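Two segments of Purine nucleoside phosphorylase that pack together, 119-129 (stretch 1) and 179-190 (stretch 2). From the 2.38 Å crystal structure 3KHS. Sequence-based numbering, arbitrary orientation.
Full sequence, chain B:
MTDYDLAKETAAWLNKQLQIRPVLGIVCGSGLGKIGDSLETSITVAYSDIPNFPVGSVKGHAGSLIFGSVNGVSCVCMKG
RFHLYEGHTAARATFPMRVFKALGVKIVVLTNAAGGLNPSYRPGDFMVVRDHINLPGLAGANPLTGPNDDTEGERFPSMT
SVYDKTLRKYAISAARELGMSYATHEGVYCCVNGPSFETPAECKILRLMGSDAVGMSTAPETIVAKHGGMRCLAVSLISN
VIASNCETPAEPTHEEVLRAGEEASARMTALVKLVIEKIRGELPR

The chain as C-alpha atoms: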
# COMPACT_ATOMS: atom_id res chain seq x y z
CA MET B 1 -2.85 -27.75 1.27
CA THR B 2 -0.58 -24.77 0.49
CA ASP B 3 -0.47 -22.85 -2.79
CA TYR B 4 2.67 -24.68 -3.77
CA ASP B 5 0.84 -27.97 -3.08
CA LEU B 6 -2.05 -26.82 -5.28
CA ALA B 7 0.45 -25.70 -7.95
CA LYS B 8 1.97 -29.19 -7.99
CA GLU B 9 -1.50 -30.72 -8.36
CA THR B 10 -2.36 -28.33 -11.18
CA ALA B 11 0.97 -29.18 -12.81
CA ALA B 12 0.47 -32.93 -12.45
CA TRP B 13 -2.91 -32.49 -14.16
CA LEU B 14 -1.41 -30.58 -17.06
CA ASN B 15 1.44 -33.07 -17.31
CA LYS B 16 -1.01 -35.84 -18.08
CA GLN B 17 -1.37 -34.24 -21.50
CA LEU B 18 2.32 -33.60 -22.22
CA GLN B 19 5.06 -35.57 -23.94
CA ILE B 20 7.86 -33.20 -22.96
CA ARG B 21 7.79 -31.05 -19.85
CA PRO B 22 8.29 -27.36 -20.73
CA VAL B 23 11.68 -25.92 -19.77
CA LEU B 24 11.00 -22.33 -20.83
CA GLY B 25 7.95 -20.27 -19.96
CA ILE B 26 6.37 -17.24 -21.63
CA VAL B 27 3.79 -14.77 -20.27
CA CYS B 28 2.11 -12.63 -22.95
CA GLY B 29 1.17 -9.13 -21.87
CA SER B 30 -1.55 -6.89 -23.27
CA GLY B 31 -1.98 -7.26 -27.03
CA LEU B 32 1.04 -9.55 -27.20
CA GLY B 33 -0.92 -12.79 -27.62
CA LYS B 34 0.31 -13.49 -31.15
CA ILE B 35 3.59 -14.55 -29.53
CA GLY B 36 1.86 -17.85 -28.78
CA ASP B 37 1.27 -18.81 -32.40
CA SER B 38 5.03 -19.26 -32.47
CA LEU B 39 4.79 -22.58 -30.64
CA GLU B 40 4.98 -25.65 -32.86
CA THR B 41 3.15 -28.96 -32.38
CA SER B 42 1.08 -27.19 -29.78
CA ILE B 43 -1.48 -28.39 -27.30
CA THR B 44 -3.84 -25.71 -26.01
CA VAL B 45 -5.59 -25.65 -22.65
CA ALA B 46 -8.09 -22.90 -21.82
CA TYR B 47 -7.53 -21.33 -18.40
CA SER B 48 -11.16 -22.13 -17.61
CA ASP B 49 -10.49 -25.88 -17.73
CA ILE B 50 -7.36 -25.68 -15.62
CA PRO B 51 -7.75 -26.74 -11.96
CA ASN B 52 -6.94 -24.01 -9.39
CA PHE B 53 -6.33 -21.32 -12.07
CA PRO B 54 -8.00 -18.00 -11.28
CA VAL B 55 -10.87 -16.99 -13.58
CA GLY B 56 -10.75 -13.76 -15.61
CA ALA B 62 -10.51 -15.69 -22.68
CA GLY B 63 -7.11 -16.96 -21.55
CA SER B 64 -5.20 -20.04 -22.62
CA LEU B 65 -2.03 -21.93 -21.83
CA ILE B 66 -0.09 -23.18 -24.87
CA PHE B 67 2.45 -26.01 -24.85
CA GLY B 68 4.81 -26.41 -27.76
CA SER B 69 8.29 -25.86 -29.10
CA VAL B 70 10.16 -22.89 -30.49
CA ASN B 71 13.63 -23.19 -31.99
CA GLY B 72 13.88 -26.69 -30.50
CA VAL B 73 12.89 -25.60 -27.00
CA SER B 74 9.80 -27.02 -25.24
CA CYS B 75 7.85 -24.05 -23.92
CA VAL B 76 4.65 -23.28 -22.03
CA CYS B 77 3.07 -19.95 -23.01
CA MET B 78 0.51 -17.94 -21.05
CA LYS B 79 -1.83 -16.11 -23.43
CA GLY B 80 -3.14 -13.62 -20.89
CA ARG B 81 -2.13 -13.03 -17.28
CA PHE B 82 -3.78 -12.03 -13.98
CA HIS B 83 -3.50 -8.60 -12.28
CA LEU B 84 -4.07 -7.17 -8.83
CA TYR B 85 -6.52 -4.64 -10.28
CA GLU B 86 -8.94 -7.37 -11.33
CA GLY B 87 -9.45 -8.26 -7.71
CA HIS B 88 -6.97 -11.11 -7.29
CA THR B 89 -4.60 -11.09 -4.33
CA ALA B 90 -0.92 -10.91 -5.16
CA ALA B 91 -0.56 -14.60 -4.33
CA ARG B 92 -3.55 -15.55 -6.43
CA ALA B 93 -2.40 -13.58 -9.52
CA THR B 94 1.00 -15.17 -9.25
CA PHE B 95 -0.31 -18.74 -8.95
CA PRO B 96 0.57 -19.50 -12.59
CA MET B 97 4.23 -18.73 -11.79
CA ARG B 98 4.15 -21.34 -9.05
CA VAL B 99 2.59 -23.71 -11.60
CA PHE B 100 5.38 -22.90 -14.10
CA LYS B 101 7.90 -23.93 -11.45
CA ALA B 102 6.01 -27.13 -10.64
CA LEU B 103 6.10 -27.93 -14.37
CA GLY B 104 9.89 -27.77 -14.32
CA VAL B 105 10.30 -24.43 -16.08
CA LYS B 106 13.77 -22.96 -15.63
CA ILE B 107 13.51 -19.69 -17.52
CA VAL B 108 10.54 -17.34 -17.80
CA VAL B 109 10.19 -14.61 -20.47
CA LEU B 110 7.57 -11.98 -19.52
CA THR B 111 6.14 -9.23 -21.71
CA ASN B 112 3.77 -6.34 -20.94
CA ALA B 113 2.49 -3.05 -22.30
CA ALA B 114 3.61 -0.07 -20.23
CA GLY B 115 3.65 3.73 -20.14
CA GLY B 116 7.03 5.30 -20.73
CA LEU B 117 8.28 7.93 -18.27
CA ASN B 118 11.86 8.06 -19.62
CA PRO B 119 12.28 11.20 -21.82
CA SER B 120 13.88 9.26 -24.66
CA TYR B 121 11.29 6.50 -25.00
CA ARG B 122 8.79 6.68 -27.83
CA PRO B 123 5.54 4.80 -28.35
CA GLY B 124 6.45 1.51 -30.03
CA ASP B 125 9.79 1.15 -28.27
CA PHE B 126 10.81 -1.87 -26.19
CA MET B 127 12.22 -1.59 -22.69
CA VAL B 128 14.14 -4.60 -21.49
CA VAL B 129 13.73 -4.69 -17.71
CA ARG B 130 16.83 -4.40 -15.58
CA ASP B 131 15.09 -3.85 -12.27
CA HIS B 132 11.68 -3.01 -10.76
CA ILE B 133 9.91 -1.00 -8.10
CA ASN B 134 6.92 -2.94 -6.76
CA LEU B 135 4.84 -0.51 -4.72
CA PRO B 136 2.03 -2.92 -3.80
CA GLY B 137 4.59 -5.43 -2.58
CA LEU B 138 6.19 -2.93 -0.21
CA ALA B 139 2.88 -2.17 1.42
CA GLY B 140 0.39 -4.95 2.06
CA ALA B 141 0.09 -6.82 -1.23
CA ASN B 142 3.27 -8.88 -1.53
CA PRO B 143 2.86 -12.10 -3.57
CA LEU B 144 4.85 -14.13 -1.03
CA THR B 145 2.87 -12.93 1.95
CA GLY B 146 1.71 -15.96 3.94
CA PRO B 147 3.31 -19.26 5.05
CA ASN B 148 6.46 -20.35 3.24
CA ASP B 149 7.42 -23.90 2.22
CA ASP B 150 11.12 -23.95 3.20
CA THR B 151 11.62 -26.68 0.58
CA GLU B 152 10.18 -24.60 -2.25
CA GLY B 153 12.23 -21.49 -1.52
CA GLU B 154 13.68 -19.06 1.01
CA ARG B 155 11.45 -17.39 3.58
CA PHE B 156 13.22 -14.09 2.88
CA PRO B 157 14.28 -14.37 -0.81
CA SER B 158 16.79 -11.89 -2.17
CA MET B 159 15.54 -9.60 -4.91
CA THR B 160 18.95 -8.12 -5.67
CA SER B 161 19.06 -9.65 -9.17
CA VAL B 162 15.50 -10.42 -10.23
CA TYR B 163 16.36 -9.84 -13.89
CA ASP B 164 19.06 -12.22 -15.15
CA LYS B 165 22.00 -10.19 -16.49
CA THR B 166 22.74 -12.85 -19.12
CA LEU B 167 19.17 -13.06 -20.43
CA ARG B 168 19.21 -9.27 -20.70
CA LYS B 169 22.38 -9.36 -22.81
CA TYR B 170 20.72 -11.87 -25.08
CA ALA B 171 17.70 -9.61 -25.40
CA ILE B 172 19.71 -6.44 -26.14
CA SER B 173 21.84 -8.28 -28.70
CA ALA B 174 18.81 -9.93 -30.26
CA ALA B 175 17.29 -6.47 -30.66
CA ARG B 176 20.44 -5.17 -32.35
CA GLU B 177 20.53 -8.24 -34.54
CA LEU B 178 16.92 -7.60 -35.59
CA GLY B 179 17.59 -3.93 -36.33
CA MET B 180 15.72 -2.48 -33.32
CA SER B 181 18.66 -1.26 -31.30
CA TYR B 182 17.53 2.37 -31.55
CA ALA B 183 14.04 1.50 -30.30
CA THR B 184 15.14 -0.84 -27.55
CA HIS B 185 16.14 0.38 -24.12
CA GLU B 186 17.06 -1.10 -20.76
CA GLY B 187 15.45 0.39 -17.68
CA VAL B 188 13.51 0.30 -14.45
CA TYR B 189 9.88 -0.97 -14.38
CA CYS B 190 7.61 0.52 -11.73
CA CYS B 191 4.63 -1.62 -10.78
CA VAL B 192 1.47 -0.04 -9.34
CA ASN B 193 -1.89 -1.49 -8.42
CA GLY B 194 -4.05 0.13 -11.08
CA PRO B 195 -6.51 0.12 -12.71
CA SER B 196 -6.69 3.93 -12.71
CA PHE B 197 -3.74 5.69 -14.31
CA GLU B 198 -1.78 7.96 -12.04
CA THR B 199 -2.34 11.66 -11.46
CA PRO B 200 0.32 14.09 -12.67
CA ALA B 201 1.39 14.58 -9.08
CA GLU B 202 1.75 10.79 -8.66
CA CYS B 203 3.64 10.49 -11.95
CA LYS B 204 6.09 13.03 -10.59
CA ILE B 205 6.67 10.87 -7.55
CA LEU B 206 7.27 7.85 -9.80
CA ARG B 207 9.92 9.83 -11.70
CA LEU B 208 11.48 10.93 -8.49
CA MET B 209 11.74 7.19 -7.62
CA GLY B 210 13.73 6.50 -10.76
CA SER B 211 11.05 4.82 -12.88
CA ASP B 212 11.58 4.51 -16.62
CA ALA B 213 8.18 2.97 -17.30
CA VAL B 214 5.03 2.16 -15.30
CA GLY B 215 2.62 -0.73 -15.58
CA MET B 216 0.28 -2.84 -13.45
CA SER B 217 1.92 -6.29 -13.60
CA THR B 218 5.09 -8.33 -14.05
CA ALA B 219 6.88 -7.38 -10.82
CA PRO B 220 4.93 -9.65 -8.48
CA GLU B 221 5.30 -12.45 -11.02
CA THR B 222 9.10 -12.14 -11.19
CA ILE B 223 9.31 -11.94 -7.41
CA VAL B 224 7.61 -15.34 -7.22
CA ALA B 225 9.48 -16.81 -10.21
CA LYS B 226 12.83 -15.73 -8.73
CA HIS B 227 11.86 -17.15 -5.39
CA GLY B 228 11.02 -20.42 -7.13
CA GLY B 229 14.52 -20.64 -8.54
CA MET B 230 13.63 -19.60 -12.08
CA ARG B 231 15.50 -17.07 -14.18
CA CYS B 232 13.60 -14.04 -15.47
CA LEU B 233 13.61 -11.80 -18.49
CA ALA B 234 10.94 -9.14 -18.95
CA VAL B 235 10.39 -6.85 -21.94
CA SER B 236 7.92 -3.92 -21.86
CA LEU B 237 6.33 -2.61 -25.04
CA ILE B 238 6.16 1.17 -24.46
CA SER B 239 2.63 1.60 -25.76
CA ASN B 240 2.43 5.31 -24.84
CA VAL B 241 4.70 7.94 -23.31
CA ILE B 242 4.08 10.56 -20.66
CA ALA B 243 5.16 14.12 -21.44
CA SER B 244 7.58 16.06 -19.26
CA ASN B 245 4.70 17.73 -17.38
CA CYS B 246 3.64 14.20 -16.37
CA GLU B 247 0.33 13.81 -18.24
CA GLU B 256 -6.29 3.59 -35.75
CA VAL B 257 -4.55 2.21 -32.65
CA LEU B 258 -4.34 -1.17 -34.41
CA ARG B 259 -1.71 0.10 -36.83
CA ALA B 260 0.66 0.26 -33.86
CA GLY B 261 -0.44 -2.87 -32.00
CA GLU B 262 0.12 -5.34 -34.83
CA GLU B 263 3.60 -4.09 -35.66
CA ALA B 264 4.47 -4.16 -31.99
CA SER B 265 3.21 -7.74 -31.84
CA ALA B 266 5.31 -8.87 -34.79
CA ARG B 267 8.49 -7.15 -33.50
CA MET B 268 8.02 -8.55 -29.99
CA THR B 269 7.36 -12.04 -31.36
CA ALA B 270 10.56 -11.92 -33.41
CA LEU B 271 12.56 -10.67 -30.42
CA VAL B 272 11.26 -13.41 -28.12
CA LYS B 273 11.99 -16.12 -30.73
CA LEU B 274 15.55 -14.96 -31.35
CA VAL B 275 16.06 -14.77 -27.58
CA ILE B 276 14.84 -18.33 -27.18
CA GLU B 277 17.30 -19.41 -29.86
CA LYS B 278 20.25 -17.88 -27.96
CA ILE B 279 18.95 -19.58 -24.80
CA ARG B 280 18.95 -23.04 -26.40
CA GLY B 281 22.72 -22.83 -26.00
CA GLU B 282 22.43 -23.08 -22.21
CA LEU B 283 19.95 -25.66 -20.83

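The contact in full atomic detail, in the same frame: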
# COMPACT_ATOMS: atom_id res chain seq x y z
N PRO B 119 12.30 10.18 -20.76
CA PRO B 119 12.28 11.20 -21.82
C PRO B 119 12.62 10.72 -23.22
O PRO B 119 12.13 11.27 -24.20
CB PRO B 119 13.30 12.24 -21.34
CG PRO B 119 13.33 12.05 -19.86
CD PRO B 119 13.24 10.56 -19.69
N SER B 120 13.47 9.71 -23.34
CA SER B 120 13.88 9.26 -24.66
C SER B 120 13.08 8.09 -25.24
O SER B 120 13.34 7.65 -26.35
CB SER B 120 15.36 8.90 -24.65
OG SER B 120 15.62 7.98 -23.62
N TYR B 121 12.10 7.60 -24.50
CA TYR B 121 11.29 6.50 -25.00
C TYR B 121 10.25 7.08 -25.92
O TYR B 121 9.82 8.22 -25.75
CB TYR B 121 10.58 5.75 -23.84
CG TYR B 121 11.48 4.93 -22.91
CD1 TYR B 121 12.87 5.07 -22.96
CD2 TYR B 121 10.94 4.05 -21.97
CE1 TYR B 121 13.70 4.38 -22.08
CE2 TYR B 121 11.78 3.33 -21.07
CZ TYR B 121 13.16 3.51 -21.14
OH TYR B 121 14.02 2.89 -20.25
N ARG B 122 9.83 6.28 -26.89
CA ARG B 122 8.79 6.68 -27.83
C ARG B 122 7.77 5.54 -27.93
O ARG B 122 8.10 4.37 -27.72
CB ARG B 122 9.33 6.87 -29.25
CG ARG B 122 10.57 7.69 -29.43
CD ARG B 122 10.74 7.98 -30.92
NE ARG B 122 12.04 8.58 -31.24
CZ ARG B 122 12.44 8.82 -32.48
NH1 ARG B 122 11.65 8.52 -33.49
NH2 ARG B 122 13.64 9.33 -32.69
N PRO B 123 6.51 5.88 -28.23
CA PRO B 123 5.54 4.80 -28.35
C PRO B 123 6.01 3.82 -29.42
O PRO B 123 6.39 4.22 -30.51
CB PRO B 123 4.24 5.52 -28.74
CG PRO B 123 4.65 6.94 -29.00
CD PRO B 123 5.84 7.18 -28.15
N GLY B 124 6.01 2.53 -29.09
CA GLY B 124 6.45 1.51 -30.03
C GLY B 124 7.76 0.91 -29.60
O GLY B 124 8.10 -0.20 -30.04
N ASP B 125 8.50 1.63 -28.75
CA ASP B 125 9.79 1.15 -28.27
C ASP B 125 9.63 -0.06 -27.35
O ASP B 125 8.54 -0.38 -26.88
CB ASP B 125 10.53 2.23 -27.48
CG ASP B 125 11.06 3.35 -28.35
OD1 ASP B 125 10.82 3.32 -29.58
OD2 ASP B 125 11.71 4.27 -27.78
N PHE B 126 10.76 -0.72 -27.09
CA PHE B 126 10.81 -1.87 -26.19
C PHE B 126 11.72 -1.48 -25.04
O PHE B 126 12.74 -0.84 -25.24
CB PHE B 126 11.44 -3.07 -26.89
CG PHE B 126 10.54 -3.77 -27.89
CD1 PHE B 126 11.08 -4.70 -28.77
CD2 PHE B 126 9.19 -3.53 -27.93
CE1 PHE B 126 10.27 -5.37 -29.68
CE2 PHE B 126 8.37 -4.20 -28.84
CZ PHE B 126 8.92 -5.12 -29.71
N MET B 127 11.35 -1.86 -23.82
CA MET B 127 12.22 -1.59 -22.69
C MET B 127 12.49 -2.91 -21.99
O MET B 127 11.60 -3.49 -21.38
CB MET B 127 11.61 -0.63 -21.66
CG MET B 127 12.60 -0.40 -20.52
SD MET B 127 12.00 0.37 -19.05
CE MET B 127 11.37 -1.05 -18.16
N VAL B 128 13.72 -3.38 -22.13
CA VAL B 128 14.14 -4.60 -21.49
C VAL B 128 14.25 -4.20 -20.03
O VAL B 128 14.84 -3.16 -19.71
CB VAL B 128 15.51 -5.04 -22.07
CG1 VAL B 128 16.18 -6.01 -21.14
CG2 VAL B 128 15.32 -5.64 -23.45
N VAL B 129 13.72 -5.03 -19.13
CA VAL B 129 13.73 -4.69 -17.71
C VAL B 129 14.96 -5.10 -16.95
O VAL B 129 15.31 -6.27 -16.89
CB VAL B 129 12.47 -5.27 -16.98
CG1 VAL B 129 12.46 -4.82 -15.54
CG2 VAL B 129 11.22 -4.81 -17.69
N GLY B 179 17.66 -5.30 -35.83
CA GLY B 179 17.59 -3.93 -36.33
C GLY B 179 16.71 -3.00 -35.51
O GLY B 179 16.19 -2.03 -36.04
N MET B 180 16.58 -3.28 -34.21
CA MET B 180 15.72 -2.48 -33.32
C MET B 180 16.52 -1.84 -32.21
O MET B 180 15.96 -1.35 -31.23
CB MET B 180 14.65 -3.38 -32.68
CG MET B 180 13.98 -4.35 -33.64
SD MET B 180 12.67 -5.37 -32.88
CE MET B 180 13.60 -6.18 -31.64
N SER B 181 17.83 -1.82 -32.35
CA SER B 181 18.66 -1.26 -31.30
C SER B 181 18.34 0.17 -30.91
O SER B 181 18.54 0.56 -29.77
CB SER B 181 20.13 -1.35 -31.71
OG SER B 181 20.34 -0.64 -32.92
N TYR B 182 17.83 0.97 -31.84
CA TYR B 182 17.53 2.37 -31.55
C TYR B 182 16.20 2.55 -30.83
O TYR B 182 15.96 3.59 -30.22
CB TYR B 182 17.55 3.18 -32.86
CG TYR B 182 18.96 3.53 -33.32
CD1 TYR B 182 19.74 4.42 -32.58
CD2 TYR B 182 19.53 2.91 -34.44
CE1 TYR B 182 21.07 4.69 -32.93
CE2 TYR B 182 20.87 3.16 -34.80
CZ TYR B 182 21.63 4.05 -34.03
OH TYR B 182 22.95 4.30 -34.36
N ALA B 183 15.38 1.51 -30.89
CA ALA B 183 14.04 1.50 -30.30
C ALA B 183 13.96 0.57 -29.09
O ALA B 183 12.87 0.32 -28.55
CB ALA B 183 13.03 1.01 -31.34
N THR B 184 15.11 0.06 -28.68
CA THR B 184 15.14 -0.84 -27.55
C THR B 184 16.00 -0.25 -26.46
O THR B 184 17.14 0.12 -26.68
CB THR B 184 15.71 -2.23 -27.95
OG1 THR B 184 14.95 -2.76 -29.03
CG2 THR B 184 15.61 -3.19 -26.80
N HIS B 185 15.44 -0.19 -25.26
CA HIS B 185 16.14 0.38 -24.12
C HIS B 185 16.26 -0.66 -23.02
O HIS B 185 15.78 -1.79 -23.15
CB HIS B 185 15.34 1.58 -23.61
CG HIS B 185 14.80 2.46 -24.70
ND1 HIS B 185 15.53 3.48 -25.27
CD2 HIS B 185 13.60 2.47 -25.33
CE1 HIS B 185 14.81 4.09 -26.19
NE2 HIS B 185 13.63 3.49 -26.25
N GLU B 186 16.91 -0.26 -21.93
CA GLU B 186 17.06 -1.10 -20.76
C GLU B 186 16.80 -0.18 -19.59
O GLU B 186 17.51 0.80 -19.42
CB GLU B 186 18.46 -1.69 -20.67
CG GLU B 186 18.65 -2.52 -19.43
CD GLU B 186 19.86 -3.40 -19.50
OE1 GLU B 186 20.90 -2.92 -19.99
OE2 GLU B 186 19.79 -4.57 -19.07
N GLY B 187 15.77 -0.47 -18.79
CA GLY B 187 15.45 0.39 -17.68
C GLY B 187 14.67 -0.22 -16.52
O GLY B 187 14.48 -1.44 -16.42
N VAL B 188 14.22 0.68 -15.65
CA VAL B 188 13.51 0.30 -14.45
C VAL B 188 11.99 0.29 -14.60
O VAL B 188 11.40 1.29 -15.00
CB VAL B 188 13.91 1.24 -13.30
CG1 VAL B 188 13.27 0.79 -12.00
CG2 VAL B 188 15.41 1.27 -13.17
N TYR B 189 11.36 -0.85 -14.27
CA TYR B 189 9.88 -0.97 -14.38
C TYR B 189 9.21 -0.71 -13.04
O TYR B 189 9.53 -1.36 -12.06
CB TYR B 189 9.46 -2.37 -14.87
CG TYR B 189 7.97 -2.56 -15.01
CD1 TYR B 189 7.35 -2.57 -16.27
CD2 TYR B 189 7.18 -2.82 -13.89
CE1 TYR B 189 5.95 -2.85 -16.40
CE2 TYR B 189 5.81 -3.09 -14.01
CZ TYR B 189 5.21 -3.11 -15.25
OH TYR B 189 3.89 -3.48 -15.30
N CYS B 190 8.31 0.25 -12.99
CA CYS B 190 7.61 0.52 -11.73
C CYS B 190 6.21 -0.08 -11.80
O CYS B 190 5.42 0.24 -12.69
CB CYS B 190 7.49 2.03 -11.45
SG CYS B 190 6.49 2.46 -9.96

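The shortest polar contact joins two side chains. His185 NE2 donates a hydrogen bond to Asp125 OD2 at 2.6 Å, and the N-H...O angle of 175° is almost straight. The carboxylate oxygen lies at the edge of the imidazole, near its plane, where a ring nitrogen can direct its proton. The same OD2 also accepts a hydrogen bond from Arg122 N at 2.9 Å. Arg122 and Asp125 are the ends of a type II turn, closed by Asp125 N to Arg122 O at 3.0 Å. The aspartate thus ties the turn to the histidine. Gly124 sits in this turn with positive phi, where a CB would be jammed against the preceding carbonyl oxygen.

Four backbone hydrogen bonds follow, in a parallel ladder. Phe126 N donates to Ala183 O at 2.8 Å. His185 N donates to Phe126 O, also at 2.8 Å. Next, Val128 N reaches His185 O at 2.8 Å, and Gly187 N reaches Val128 O at 3.0 Å. Phe126 and Val128 therefore use both N and O across the contact, as one residue in two does on a parallel strand. CA-H...O contacts supplement the ladder, such as Glu186 CA to Val128 O at 3.2 Å.

Ahead of the ladder, the 180-183 segment is held by its own bonds. Met180 O accepts from Ala183 N at 2.9 Å and from Thr184 OG1 at 2.8 Å.

The side chains of Met127, Val129 and His185 share one face of the sheet. Here the rings of Tyr121 and His185 form an offset stack, with centroids 4.3 Å apart and planes at 18°. Tyr121 CE1 comes within 3.4 Å of His185 CG. His185 thus uses its edge for Asp125 and a face for Tyr121, and the other stretch covers more of it than of any other residue here.

Gly187 leaves room on this face. An ideal CB there would lie 2.5 Å from Tyr121 OH, a clash, and 3.0 Å from Met127 SD, which is tight. Met127 CE packs 3.6 Å from Gly187 O and 4.0 Å from Tyr189 CB. Val129 CG1 adds a contact to Tyr189 CB at 3.9 Å.

Phe126, Val128, Thr184 and Glu186 point to the other face. Met180 CE meets the edge of the Phe126 ring, 3.9 Å from CE1. Val128 CG2 lies 4.2 Å from Thr184 CG2, a looser apolar approach.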